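Local coordinates for putative TRAP PERIPLASMIC SOLUTE BINDING PROTEIN (PDB 4PBQ), which binds L-gulonate in the crystal and probably serves as the periplasmic solute receptor of a TRAP-type sugar-acid transporter, at residues T25-G30 / I84-T89; K137-G142 / L236-K241; F146-S151 / I224-H229; R165-L170 / Q205-M210. One frame throughout, in Å; residues are numbered along the deposited sequence.

Interaction 1 of 4, residues T25-G30 / I84-T89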
loop_
_atom_site.group_PDB
_atom_site.type_symbol
_atom_site.label_atom_id
_atom_site.label_comp_id
_atom_site.label_asym_id
_atom_site.label_seq_id
_atom_site.Cartn_x
_atom_site.Cartn_y
_atom_site.Cartn_z
ATOM N N THR A 25 -12.699 -13.228 -22.723
ATOM C CA THR A 25 -12.535 -13.324 -21.269
ATOM C C THR A 25 -12.567 -11.934 -20.633
ATOM O O THR A 25 -11.806 -11.043 -21.014
ATOM C CB THR A 25 -11.213 -14.047 -20.919
ATOM O OG1 THR A 25 -11.254 -15.393 -21.416
ATOM C CG2 THR A 25 -10.994 -14.076 -19.419
ATOM N N ILE A 26 -13.468 -11.755 -19.675
ATOM C CA ILE A 26 -13.629 -10.486 -19.012
ATOM C C ILE A 26 -13.005 -10.580 -17.638
ATOM O O ILE A 26 -13.441 -11.381 -16.805
ATOM C CB ILE A 26 -15.096 -10.097 -18.873
ATOM C CG1 ILE A 26 -15.716 -9.943 -20.260
ATOM C CG2 ILE A 26 -15.220 -8.803 -18.121
ATOM C CD1 ILE A 26 -17.202 -9.848 -20.228
ATOM N N ILE A 27 -11.963 -9.780 -17.439
ATOM C CA ILE A 27 -11.233 -9.723 -16.180
ATOM C C ILE A 27 -11.563 -8.423 -15.436
ATOM O O ILE A 27 -11.184 -7.336 -15.862
ATOM C CB ILE A 27 -9.750 -9.835 -16.482
ATOM C CG1 ILE A 27 -9.458 -11.254 -16.982
ATOM C CG2 ILE A 27 -8.915 -9.533 -15.263
ATOM C CD1 ILE A 27 -8.066 -11.438 -17.474
ATOM N N LYS A 28 -12.288 -8.539 -14.322
ATOM C CA LYS A 28 -12.640 -7.372 -13.534
ATOM C C LYS A 28 -11.440 -7.109 -12.641
ATOM O O LYS A 28 -10.886 -8.048 -12.074
ATOM C CB LYS A 28 -13.865 -7.612 -12.647
ATOM C CG LYS A 28 -15.137 -7.984 -13.394
ATOM C CD LYS A 28 -16.351 -8.031 -12.452
ATOM C CE LYS A 28 -16.185 -9.031 -11.311
ATOM N NZ LYS A 28 -16.042 -10.422 -11.795
ATOM N N LEU A 29 -11.042 -5.852 -12.563
ATOM C CA LEU A 29 -9.863 -5.444 -11.779
ATOM C C LEU A 29 -10.265 -4.370 -10.787
ATOM O O LEU A 29 -10.593 -3.220 -11.154
ATOM C CB LEU A 29 -8.762 -4.938 -12.713
ATOM C CG LEU A 29 -7.386 -4.770 -12.066
ATOM C CD1 LEU A 29 -6.363 -4.678 -13.183
ATOM C CD2 LEU A 29 -7.298 -3.571 -11.142
ATOM N N GLY A 30 -10.246 -4.725 -9.504
ATOM C CA GLY A 30 -10.709 -3.803 -8.485
ATOM C C GLY A 30 -9.587 -3.253 -7.624
ATOM O O GLY A 30 -8.627 -3.945 -7.362
ATOM N N ILE A 84 -13.372 -12.130 -8.267
ATOM C CA ILE A 84 -12.760 -10.890 -8.737
ATOM C C ILE A 84 -11.446 -11.298 -9.379
ATOM O O ILE A 84 -10.512 -11.729 -8.715
ATOM C CB ILE A 84 -12.543 -9.864 -7.609
ATOM C CG1 ILE A 84 -13.900 -9.457 -7.024
ATOM C CG2 ILE A 84 -11.796 -8.634 -8.139
ATOM C CD1 ILE A 84 -13.801 -8.555 -5.809
ATOM N N GLU A 85 -11.394 -11.197 -10.700
ATOM C CA GLU A 85 -10.289 -11.786 -11.457
ATOM C C GLU A 85 -8.920 -11.110 -11.310
ATOM O O GLU A 85 -7.887 -11.776 -11.473
ATOM C CB GLU A 85 -10.679 -11.872 -12.936
ATOM C CG GLU A 85 -11.869 -12.779 -13.180
ATOM C CD GLU A 85 -13.237 -12.093 -13.055
ATOM O OE1 GLU A 85 -13.294 -10.871 -12.825
ATOM O OE2 GLU A 85 -14.270 -12.780 -13.229
ATOM N N ALA A 86 -8.912 -9.803 -11.062
ATOM C CA ALA A 86 -7.649 -9.073 -10.825
ATOM C C ALA A 86 -7.858 -7.935 -9.851
ATOM O O ALA A 86 -8.982 -7.575 -9.500
ATOM C CB ALA A 86 -7.071 -8.552 -12.139
ATOM N N GLY A 87 -6.761 -7.372 -9.365
ATOM C CA GLY A 87 -6.914 -6.257 -8.473
ATOM C C GLY A 87 -5.603 -5.666 -8.061
ATOM O O GLY A 87 -4.535 -6.262 -8.303
ATOM N N ILE A 88 -5.695 -4.497 -7.442
ATOM C CA ILE A 88 -4.565 -3.940 -6.686
ATOM C C ILE A 88 -4.987 -3.793 -5.246
ATOM O O ILE A 88 -6.018 -3.213 -4.962
ATOM C CB ILE A 88 -4.092 -2.580 -7.214
ATOM C CG1 ILE A 88 -3.668 -2.700 -8.697
ATOM C CG2 ILE A 88 -2.938 -2.038 -6.331
ATOM C CD1 ILE A 88 -3.158 -1.436 -9.337
ATOM N N THR A 89 -4.176 -4.358 -4.358
ATOM C CA THR A 89 -4.384 -4.224 -2.915
ATOM C C THR A 89 -3.035 -3.933 -2.285
ATOM O O THR A 89 -2.003 -4.117 -2.919
ATOM C CB THR A 89 -4.965 -5.483 -2.253
ATOM O OG1 THR A 89 -4.003 -6.550 -2.209
ATOM C CG2 THR A 89 -6.204 -5.982 -2.989
HETATM O O HOH W 1 -15.774 -11.601 -15.408
#
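Glu-85 reaches across to Lys-28 and grips it twice through one carboxylate oxygen. Glu-85 OE1 takes the backbone N of Lys-28 at 2.9 Å, a bond that arrives from above the carboxylate plane, and it also receives NZ of the same lysine at 3.0 Å from NZ to OE1, a salt bridge on the syn side. The lysine chain folds back at chi3 and chi4 (-59° and -62°), which brings its ammonium round to the acid beside its own backbone. A water extends the link, donating both to Ile-26 O and to Glu-85 OE2. Next along the pair, true parallel strand bonding takes over: Ala-86 N to Lys-28 O (2.8 Å), Gly-30 N to Ala-86 O (3.1 Å) and Ile-88 N to Gly-30 O (3.0 Å). On the face carrying Leu-29 and Ala-86, Ala-86 CB sits between Ile-27 CG2 and Leu-29 CG, 3.8 Å from each, while Leu-29 CD2 lies over the backbone of Gly-87. Further out, Thr-83 O accepts a hydrogen bond from Lys-28 NZ, giving the ammonium a second hold. The two strands run nearly parallel, 10° apart, and are joined in the chain through helix 38-54, strand 59-64 and helix 72-81. Strand 59-64 pairs with the other edge of 25-30; helix 38-54 packs on Leu-29 and Ile-88, and helix 72-81 on Ile-84 and Thr-89.

Interaction 2 of 4, residues K137-G142 / L236-K241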
loop_
_atom_site.group_PDB
_atom_site.type_symbol
_atom_site.label_atom_id
_atom_site.label_comp_id
_atom_site.label_asym_id
_atom_site.label_seq_id
_atom_site.Cartn_x
_atom_site.Cartn_y
_atom_site.Cartn_z
ATOM N N LYS A 137 -1.898 -14.926 -7.972
ATOM C CA LYS A 137 -0.686 -14.707 -8.747
ATOM C C LYS A 137 -0.293 -13.230 -8.708
ATOM O O LYS A 137 -1.053 -12.344 -9.119
ATOM C CB LYS A 137 -0.900 -15.157 -10.189
ATOM C CG LYS A 137 0.201 -14.749 -11.144
ATOM C CD LYS A 137 1.492 -15.538 -10.914
ATOM C CE LYS A 137 2.542 -15.065 -11.930
ATOM N NZ LYS A 137 3.760 -15.914 -11.861
ATOM N N LEU A 138 0.913 -12.952 -8.216
ATOM C CA LEU A 138 1.413 -11.580 -8.190
ATOM C C LEU A 138 2.057 -11.218 -9.509
ATOM O O LEU A 138 2.915 -11.951 -9.987
ATOM C CB LEU A 138 2.450 -11.401 -7.086
ATOM C CG LEU A 138 2.939 -9.951 -6.924
ATOM C CD1 LEU A 138 1.885 -8.987 -6.501
ATOM C CD2 LEU A 138 4.099 -9.910 -5.954
ATOM N N LEU A 139 1.625 -10.107 -10.108
ATOM C CA LEU A 139 2.182 -9.642 -11.381
ATOM C C LEU A 139 3.146 -8.467 -11.243
ATOM O O LEU A 139 4.052 -8.331 -12.066
ATOM C CB LEU A 139 1.059 -9.248 -12.347
ATOM C CG LEU A 139 0.150 -10.398 -12.790
ATOM C CD1 LEU A 139 -0.977 -9.867 -13.679
ATOM C CD2 LEU A 139 0.982 -11.461 -13.496
ATOM N N ALA A 140 2.953 -7.610 -10.238
ATOM C CA ALA A 140 3.827 -6.445 -10.064
ATOM C C ALA A 140 3.746 -5.850 -8.669
ATOM O O ALA A 140 2.679 -5.800 -8.066
ATOM C CB ALA A 140 3.475 -5.371 -11.087
ATOM N N TYR A 141 4.885 -5.372 -8.175
ATOM C CA TYR A 141 4.926 -4.481 -7.029
ATOM C C TYR A 141 4.982 -3.030 -7.497
ATOM O O TYR A 141 5.998 -2.587 -8.086
ATOM C CB TYR A 141 6.197 -4.736 -6.236
ATOM C CG TYR A 141 6.248 -6.015 -5.437
ATOM C CD1 TYR A 141 5.594 -6.130 -4.210
ATOM C CD2 TYR A 141 6.999 -7.088 -5.890
ATOM C CE1 TYR A 141 5.674 -7.303 -3.478
ATOM C CE2 TYR A 141 7.107 -8.260 -5.157
ATOM C CZ TYR A 141 6.451 -8.355 -3.950
ATOM O OH TYR A 141 6.543 -9.518 -3.228
ATOM N N GLY A 142 3.896 -2.309 -7.258
ATOM C CA GLY A 142 3.837 -0.885 -7.503
ATOM C C GLY A 142 3.908 -0.097 -6.210
ATOM O O GLY A 142 4.012 -0.661 -5.123
ATOM N N LEU A 236 -0.191 -5.572 -7.819
ATOM C CA LEU A 236 -1.060 -5.913 -8.943
ATOM C C LEU A 236 -1.114 -7.412 -9.042
ATOM O O LEU A 236 -0.083 -8.070 -9.219
ATOM C CB LEU A 236 -0.478 -5.363 -10.240
ATOM C CG LEU A 236 -1.215 -5.727 -11.518
ATOM C CD1 LEU A 236 -2.662 -5.252 -11.482
ATOM C CD2 LEU A 236 -0.479 -5.076 -12.679
ATOM N N GLN A 237 -2.326 -7.946 -8.945
ATOM C CA GLN A 237 -2.540 -9.364 -8.762
ATOM C C GLN A 237 -3.603 -9.893 -9.716
ATOM O O GLN A 237 -4.494 -9.158 -10.098
ATOM C CB GLN A 237 -3.048 -9.612 -7.339
ATOM C CG GLN A 237 -2.045 -9.288 -6.255
ATOM C CD GLN A 237 -2.724 -9.011 -4.922
ATOM O OE1 GLN A 237 -2.948 -9.924 -4.114
ATOM N NE2 GLN A 237 -3.116 -7.763 -4.722
ATOM N N ILE A 238 -3.511 -11.177 -10.045
ATOM C CA ILE A 238 -4.557 -11.847 -10.826
ATOM C C ILE A 238 -4.917 -13.121 -10.055
ATOM O O ILE A 238 -4.051 -13.797 -9.509
ATOM C CB ILE A 238 -4.094 -12.093 -12.279
ATOM C CG1 ILE A 238 -5.200 -12.692 -13.147
ATOM C CG2 ILE A 238 -2.930 -12.990 -12.342
ATOM C CD1 ILE A 238 -5.059 -12.225 -14.628
ATOM N N SER A 239 -6.204 -13.412 -9.955
ATOM C CA SER A 239 -6.629 -14.659 -9.357
ATOM C C SER A 239 -5.972 -15.849 -10.039
ATOM O O SER A 239 -5.901 -15.932 -11.273
ATOM C CB SER A 239 -8.140 -14.810 -9.479
ATOM O OG SER A 239 -8.568 -16.080 -9.026
ATOM N N LEU A 240 -5.502 -16.796 -9.251
ATOM C CA LEU A 240 -4.875 -17.987 -9.814
ATOM C C LEU A 240 -5.873 -18.806 -10.636
ATOM O O LEU A 240 -5.503 -19.435 -11.624
ATOM C CB LEU A 240 -4.268 -18.832 -8.698
ATOM C CG LEU A 240 -3.235 -19.881 -9.123
ATOM C CD1 LEU A 240 -2.018 -19.233 -9.779
ATOM C CD2 LEU A 240 -2.835 -20.683 -7.919
ATOM N N LYS A 241 -7.144 -18.787 -10.235
ATOM C CA LYS A 241 -8.185 -19.465 -10.995
ATOM C C LYS A 241 -8.294 -18.892 -12.397
ATOM O O LYS A 241 -8.479 -19.644 -13.354
ATOM C CB LYS A 241 -9.520 -19.384 -10.282
ATOM C CG LYS A 241 -9.591 -20.207 -8.994
ATOM C CD LYS A 241 -10.926 -19.987 -8.278
ATOM C CE LYS A 241 -11.328 -21.186 -7.413
ATOM N NZ LYS A 241 -10.269 -21.592 -6.444
#
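Lys-137 pairs with Ile-238 through two antiparallel backbone bonds, N to O and O to N, each 2.9 Å. Its CB rests on Ile-238 CG2 at 3.7 Å, and the chain then turns away at chi2 (72°), carrying the amine off from the strand. Leu-138 sits opposite Gln-237, where its CD1 meets the CG of that glutamine at 3.9 Å. At Leu-139 the register slips: its N and that of Ala-140 both bond Leu-236 O, at 2.8 Å from Leu-139 N and 3.2 Å from Ala-140 N, a classic beta bulge. Both residues thus face one partner, and Leu-139 swings its CD1 across to Ile-238 CG2 (3.9 Å). Ala-140 restores the ladder, its O accepting Leu-236 N, with Ala-140 CB 4.0 Å from Leu-236 CB. Helix 248-281 packs on the side chains of Leu-139, Ala-140, Leu-236 and Ile-238, and helix 38-54 also touches Leu-139 and Leu-236. Gly-87 of strand 86-89 bonds to the backbone of Gln-237, and Glu-85 just before that strand to Ser-239.

Interaction 3 of 4, residues F146-S151 / I224-H229. With 2UF (L-gulonate), chain D.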
loop_
_atom_site.group_PDB
_atom_site.type_symbol
_atom_site.label_atom_id
_atom_site.label_comp_id
_atom_site.label_asym_id
_atom_site.label_seq_id
_atom_site.Cartn_x
_atom_site.Cartn_y
_atom_site.Cartn_z
ATOM N N PHE A 146 5.295 6.063 1.020
ATOM C CA PHE A 146 5.467 6.205 2.461
ATOM C C PHE A 146 4.249 6.801 3.101
ATOM O O PHE A 146 3.639 7.729 2.581
ATOM C CB PHE A 146 6.678 7.049 2.767
ATOM C CG PHE A 146 7.978 6.333 2.533
ATOM C CD1 PHE A 146 8.518 5.502 3.503
ATOM C CD2 PHE A 146 8.648 6.488 1.339
ATOM C CE1 PHE A 146 9.712 4.846 3.288
ATOM C CE2 PHE A 146 9.851 5.834 1.097
ATOM C CZ PHE A 146 10.392 5.013 2.061
ATOM N N ARG A 147 3.941 6.311 4.297
ATOM C CA ARG A 147 2.775 6.787 5.004
ATOM C C ARG A 147 3.100 7.964 5.935
ATOM O O ARG A 147 4.138 7.983 6.600
ATOM C CB ARG A 147 2.150 5.628 5.799
ATOM C CG ARG A 147 1.757 4.456 4.904
ATOM C CD ARG A 147 1.269 3.294 5.659
ATOM N NE ARG A 147 -0.116 3.376 6.122
ATOM C CZ ARG A 147 -1.168 2.959 5.434
ATOM N NH1 ARG A 147 -1.008 2.415 4.231
ATOM N NH2 ARG A 147 -2.367 3.048 5.957
ATOM N N VAL A 148 2.199 8.934 5.946
ATOM C CA VAL A 148 2.301 10.114 6.809
ATOM C C VAL A 148 1.053 10.177 7.698
ATOM O O VAL A 148 0.036 9.541 7.411
ATOM C CB VAL A 148 2.524 11.421 6.015
ATOM C CG1 VAL A 148 3.772 11.307 5.184
ATOM C CG2 VAL A 148 1.325 11.764 5.135
ATOM N N ILE A 149 1.149 10.905 8.802
ATOM C CA ILE A 149 0.023 11.032 9.731
ATOM C C ILE A 149 -0.764 12.311 9.492
ATOM O O ILE A 149 -0.208 13.403 9.492
ATOM C CB ILE A 149 0.532 11.040 11.189
ATOM C CG1 ILE A 149 1.267 9.729 11.492
ATOM C CG2 ILE A 149 -0.635 11.240 12.152
ATOM C CD1 ILE A 149 2.024 9.744 12.825
ATOM N N SER A 150 -2.058 12.179 9.238
ATOM C CA SER A 150 -2.926 13.328 9.183
ATOM C C SER A 150 -3.664 13.436 10.521
ATOM O O SER A 150 -3.949 12.431 11.156
ATOM C CB SER A 150 -3.901 13.246 8.019
ATOM O OG SER A 150 -4.848 12.217 8.156
ATOM N N SER A 151 -3.981 14.649 10.938
ATOM C CA SER A 151 -4.418 14.852 12.301
ATOM C C SER A 151 -5.093 16.193 12.507
ATOM O O SER A 151 -4.657 17.205 11.959
ATOM C CB SER A 151 -3.194 14.766 13.224
ATOM O OG SER A 151 -3.592 14.971 14.554
ATOM N N ILE A 224 -0.560 17.617 8.732
ATOM C CA ILE A 224 0.043 16.445 8.119
ATOM C C ILE A 224 1.458 16.363 8.611
ATOM O O ILE A 224 2.256 17.287 8.439
ATOM C CB ILE A 224 -0.012 16.499 6.574
ATOM C CG1 ILE A 224 -1.461 16.576 6.105
ATOM C CG2 ILE A 224 0.668 15.277 5.985
ATOM C CD1 ILE A 224 -1.630 16.764 4.607
ATOM N N ILE A 225 1.758 15.274 9.285
ATOM C CA ILE A 225 3.060 15.091 9.890
ATOM C C ILE A 225 3.857 14.057 9.088
ATOM O O ILE A 225 3.457 12.883 8.982
ATOM C CB ILE A 225 2.893 14.673 11.354
ATOM C CG1 ILE A 225 2.058 15.728 12.123
ATOM C CG2 ILE A 225 4.251 14.463 11.987
ATOM C CD1 ILE A 225 0.512 15.480 12.156
ATOM N N GLN A 226 4.984 14.496 8.531
ATOM C CA GLN A 226 5.751 13.682 7.590
ATOM C C GLN A 226 6.614 12.609 8.246
ATOM O O GLN A 226 7.835 12.601 8.140
ATOM C CB GLN A 226 6.605 14.568 6.714
ATOM C CG GLN A 226 7.141 13.897 5.493
ATOM C CD GLN A 226 7.908 14.883 4.643
ATOM O OE1 GLN A 226 9.144 14.871 4.613
ATOM N NE2 GLN A 226 7.178 15.779 3.982
ATOM N N SER A 227 5.947 11.686 8.903
ATOM C CA SER A 227 6.607 10.605 9.614
ATOM C C SER A 227 7.299 9.596 8.705
ATOM O O SER A 227 8.391 9.136 9.007
ATOM C CB SER A 227 5.597 9.905 10.517
ATOM O OG SER A 227 4.399 9.557 9.828
ATOM N N ASN A 228 6.671 9.265 7.579
ATOM C CA ASN A 228 7.186 8.254 6.665
ATOM C C ASN A 228 7.575 6.987 7.430
ATOM O O ASN A 228 8.642 6.414 7.208
ATOM C CB ASN A 228 8.357 8.789 5.846
ATOM C CG ASN A 228 7.954 9.933 4.932
ATOM O OD1 ASN A 228 6.792 10.047 4.579
ATOM N ND2 ASN A 228 8.911 10.763 4.531
ATOM N N HIS A 229 6.701 6.586 8.352
ATOM C CA HIS A 229 6.987 5.458 9.238
ATOM C C HIS A 229 6.985 4.083 8.570
ATOM O O HIS A 229 7.682 3.177 9.010
ATOM C CB HIS A 229 6.021 5.482 10.422
ATOM C CG HIS A 229 4.575 5.608 10.036
ATOM N ND1 HIS A 229 3.993 6.813 9.710
ATOM C CD2 HIS A 229 3.600 4.676 9.909
ATOM C CE1 HIS A 229 2.721 6.619 9.394
ATOM N NE2 HIS A 229 2.453 5.329 9.525
HETATM O O6A 2UF D . -6.793 1.307 4.166
HETATM C C6 2UF D . -5.617 1.692 4.217
HETATM O O6B 2UF D . -5.181 2.583 4.961
HETATM C C5 2UF D . -4.630 1.035 3.230
HETATM O O5 2UF D . -3.603 1.960 2.943
HETATM C C4 2UF D . -4.021 -0.250 3.832
HETATM O O4 2UF D . -5.049 -1.239 4.009
HETATM C C3 2UF D . -2.901 -0.780 2.911
HETATM O O3 2UF D . -3.327 -0.890 1.510
HETATM C C2 2UF D . -2.396 -2.156 3.376
HETATM O O2 2UF D . -1.179 -2.347 2.682
HETATM C C1 2UF D . -2.072 -2.174 4.902
HETATM O O1 2UF D . -1.458 -3.438 5.198
#
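Ile-149 and Ile-225 form an antiparallel hydrogen-bonded pair, Ile-225 N to Ile-149 O at 2.7 Å and Ile-149 N to Ile-225 O at 3.0 Å, before residues 225-227 curl into an inverse gamma turn centred on Gln-226. Ile-225 O serves that turn too, accepting Ser-227 N. The two methyls of Val-148 part: its CG2 packs on Ile-224 CG2 at 3.7 Å, and its CG1 lies alongside the Asn-228 amide, 3.3 Å from OD1. On the other side of the strand, the Ser-227 hydroxyl meets the His-229 ring edge in plane, OG to ND1 2.8 Å. The histidine's chi1 of 51° folds the ring back against the Arg-147 backbone, leaving its CE1 and NE2 against Arg-147 CB. That arginine bends at chi3 (79°) and offers its guanidinium edge to L-gulonate, NH1 to O5 at 2.9 Å and NH2 to O6B at 3.0 Å. Glu-206 OE1 accepts from both Arg-147 NE and His-229 NE2, and Ser-232 OG is bonded to Arg-147 NH1. These bonds fix the rotation of the guanidinium in the bound state, and Glu-206 probably balances part of its charge.

Interaction 4 of 4, residues R165-L170 / Q205-M210. With 2UF (L-gulonate), chain D.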
loop_
_atom_site.group_PDB
_atom_site.type_symbol
_atom_site.label_atom_id
_atom_site.label_comp_id
_atom_site.label_asym_id
_atom_site.label_seq_id
_atom_site.Cartn_x
_atom_site.Cartn_y
_atom_site.Cartn_z
ATOM N N ARG A 165 -5.944 9.621 19.073
ATOM C CA ARG A 165 -6.755 8.508 18.576
ATOM C C ARG A 165 -6.619 8.447 17.069
ATOM O O ARG A 165 -7.008 9.376 16.361
ATOM C CB ARG A 165 -8.216 8.697 18.983
ATOM C CG ARG A 165 -8.424 8.750 20.511
ATOM C CD ARG A 165 -9.759 9.356 20.901
ATOM N NE ARG A 165 -9.976 10.642 20.258
ATOM C CZ ARG A 165 -11.174 11.164 20.016
ATOM N NH1 ARG A 165 -12.276 10.535 20.405
ATOM N NH2 ARG A 165 -11.275 12.323 19.391
ATOM N N LEU A 166 -6.040 7.361 16.581
ATOM C CA LEU A 166 -5.743 7.272 15.154
ATOM C C LEU A 166 -6.422 6.063 14.565
ATOM O O LEU A 166 -6.283 4.954 15.090
ATOM C CB LEU A 166 -4.237 7.160 14.958
ATOM C CG LEU A 166 -3.591 7.895 13.795
ATOM C CD1 LEU A 166 -3.809 9.412 13.920
ATOM C CD2 LEU A 166 -2.099 7.576 13.710
ATOM N N ARG A 167 -7.162 6.251 13.474
ATOM C CA ARG A 167 -7.585 5.097 12.704
ATOM C C ARG A 167 -6.355 4.409 12.142
ATOM O O ARG A 167 -5.430 5.074 11.667
ATOM C CB ARG A 167 -8.506 5.489 11.559
ATOM C CG ARG A 167 -8.896 4.348 10.658
ATOM C CD ARG A 167 -7.989 4.210 9.465
ATOM N NE ARG A 167 -8.387 3.132 8.573
ATOM C CZ ARG A 167 -7.708 2.802 7.487
ATOM N NH1 ARG A 167 -6.599 3.479 7.159
ATOM N NH2 ARG A 167 -8.129 1.808 6.728
ATOM N N VAL A 168 -6.359 3.083 12.175
ATOM C CA VAL A 168 -5.365 2.292 11.450
ATOM C C VAL A 168 -6.062 1.278 10.525
ATOM O O VAL A 168 -7.252 0.990 10.680
ATOM C CB VAL A 168 -4.373 1.561 12.400
ATOM C CG1 VAL A 168 -3.550 2.585 13.193
ATOM C CG2 VAL A 168 -5.132 0.615 13.340
ATOM N N PRO A 169 -5.323 0.738 9.566
ATOM C CA PRO A 169 -5.980 -0.224 8.652
ATOM C C PRO A 169 -6.302 -1.569 9.300
ATOM O O PRO A 169 -6.016 -1.797 10.498
ATOM C CB PRO A 169 -4.969 -0.415 7.528
ATOM C CG PRO A 169 -3.698 0.234 7.975
ATOM C CD PRO A 169 -4.015 1.191 9.080
ATOM N N LEU A 170 -6.930 -2.436 8.501
ATOM C CA LEU A 170 -7.350 -3.766 8.926
ATOM C C LEU A 170 -6.180 -4.761 8.940
ATOM O O LEU A 170 -6.198 -5.788 8.249
ATOM C CB LEU A 170 -8.445 -4.260 7.980
ATOM C CG LEU A 170 -9.698 -3.369 7.922
ATOM C CD1 LEU A 170 -10.637 -3.899 6.828
ATOM C CD2 LEU A 170 -10.428 -3.297 9.236
ATOM N N GLN A 205 -5.603 9.804 10.947
ATOM C CA GLN A 205 -5.340 8.535 10.291
ATOM C C GLN A 205 -3.932 8.605 9.702
ATOM O O GLN A 205 -3.227 9.595 9.910
ATOM C CB GLN A 205 -6.408 8.220 9.202
ATOM C CG GLN A 205 -6.475 9.204 8.039
ATOM C CD GLN A 205 -5.496 8.894 6.919
ATOM O OE1 GLN A 205 -5.525 7.811 6.341
ATOM N NE2 GLN A 205 -4.584 9.825 6.653
ATOM N N GLU A 206 -3.512 7.571 8.980
ATOM C CA GLU A 206 -2.195 7.591 8.338
ATOM C C GLU A 206 -2.246 6.857 7.001
ATOM O O GLU A 206 -2.894 5.828 6.876
ATOM C CB GLU A 206 -1.095 7.076 9.277
ATOM C CG GLU A 206 -1.381 5.773 9.992
ATOM C CD GLU A 206 -1.194 4.561 9.101
ATOM O OE1 GLU A 206 -0.051 4.344 8.625
ATOM O OE2 GLU A 206 -2.197 3.832 8.871
ATOM N N ASN A 207 -1.563 7.413 6.009
ATOM C CA ASN A 207 -1.634 6.923 4.637
ATOM C C ASN A 207 -0.663 7.759 3.822
ATOM O O ASN A 207 -0.169 8.783 4.302
ATOM C CB ASN A 207 -3.081 7.032 4.088
ATOM C CG ASN A 207 -3.788 5.666 3.984
ATOM O OD1 ASN A 207 -3.304 4.741 3.335
ATOM N ND2 ASN A 207 -4.935 5.555 4.622
ATOM N N PRO A 208 -0.368 7.330 2.597
ATOM C CA PRO A 208 0.529 8.132 1.763
ATOM C C PRO A 208 -0.079 9.478 1.394
ATOM O O PRO A 208 -1.313 9.626 1.383
ATOM C CB PRO A 208 0.757 7.242 0.524
ATOM C CG PRO A 208 0.430 5.847 0.995
ATOM C CD PRO A 208 -0.681 6.031 1.992
ATOM N N TYR A 209 0.781 10.438 1.053
ATOM C CA TYR A 209 0.337 11.763 0.605
ATOM C C TYR A 209 -0.740 11.691 -0.482
ATOM O O TYR A 209 -1.723 12.423 -0.416
ATOM C CB TYR A 209 1.518 12.598 0.078
ATOM C CG TYR A 209 2.260 13.369 1.138
ATOM C CD1 TYR A 209 1.676 14.441 1.790
ATOM C CD2 TYR A 209 3.564 13.044 1.459
ATOM C CE1 TYR A 209 2.385 15.170 2.753
ATOM C CE2 TYR A 209 4.251 13.736 2.423
ATOM C CZ TYR A 209 3.667 14.804 3.056
ATOM O OH TYR A 209 4.403 15.490 4.013
HETATM N N MSE A 210 -0.548 10.849 -1.504
HETATM C CA MSE A 210 -1.486 10.873 -2.617
HETATM C C MSE A 210 -2.868 10.437 -2.195
HETATM O O MSE A 210 -3.849 11.046 -2.621
HETATM C CB MSE A 210 -1.004 10.059 -3.822
HETATM C CG MSE A 210 0.272 10.619 -4.415
HETATM SE SE MSE A 210 0.788 9.741 -6.075
HETATM C CE MSE A 210 1.472 8.091 -5.343
HETATM O O6A 2UF D . -6.793 1.307 4.166
HETATM C C6 2UF D . -5.617 1.692 4.217
HETATM O O6B 2UF D . -5.181 2.583 4.961
HETATM C C5 2UF D . -4.630 1.035 3.230
HETATM O O5 2UF D . -3.603 1.960 2.943
HETATM C C4 2UF D . -4.021 -0.250 3.832
HETATM O O4 2UF D . -5.049 -1.239 4.009
HETATM C C3 2UF D . -2.901 -0.780 2.911
HETATM O O3 2UF D . -3.327 -0.890 1.510
HETATM C C2 2UF D . -2.396 -2.156 3.376
HETATM O O2 2UF D . -1.179 -2.347 2.682
HETATM C C1 2UF D . -2.072 -2.174 4.902
HETATM O O1 2UF D . -1.458 -3.438 5.198
HETATM O O HOH W 2 -4.757 4.943 9.014
#
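Leu-166 and Pro-169 pack directly against Gln-205 and Glu-206. Leu-166 CD1 comes to 3.5 Å from Gln-205 N, its side chain crosses that of Glu-206 at about a right angle, CD2 nearest CG, and Pro-169 CD lies 3.2 Å from Glu-206 OE2. The polar link between the segments runs through one water, which lies within donating distance of both Arg-167 O and Glu-206 OE2, and accepts from Arg-167 NH1 and Glu-206 N. The other oxygen of Glu-206 is in a salt bridge with Arg-147. Ligand bonds form the third group. Arg-167, turned at chi2 (-93°), presents its guanidinium edge to the carboxylate of L-gulonate in a two-pronged, nearly straight grip: NH1 to O6B at 2.8 Å with an angle of 173°, NH2 to O6A at 2.9 Å. Asn-207 adds ND2 to O6B (3.0 Å) and accepts O5 of the sugar acid at its OD1 (2.8 Å). Its amide is kept in orientation by Gln-205 OE1, which takes the same ND2 at 2.9 Å; Gln-205 NE2 is itself bonded to Ser-150 OG. Pro-169 CA lies over the rim of one guanidinium face and Met-188 O accepts from NE, which helps fix the group's turn. Such an arginine-carboxylate pairing is characteristic of TRAP solute-binding proteins, whose ligands are mostly organic acids.

Overall arrangement
The four contacts fall at two ends of the protein, consistent with the two lobes of a solute-binding protein. Interactions 1 and 2 adjoin, centres 9 Å apart, because strand 86-89 pairs with 231-239: Gly-87 O meets Gln-237 N at 2.9 Å. Interactions 3 and 4 have centres about 8 Å apart, joined by the salt bridge from Arg-147 NE to Glu-206 OE1 (2.7 Å), and both touch L-gulonate. Between interactions 1 and 3 the centres are about 30 Å apart, yet the long strand 136-151 serves both interaction 2 and interaction 3, spanning the two ends. The ligand lies between them: the side chain of Ile-88 is about 8 Å from it, and Glu-72, Glu-104 and Tyr-32 also bind it.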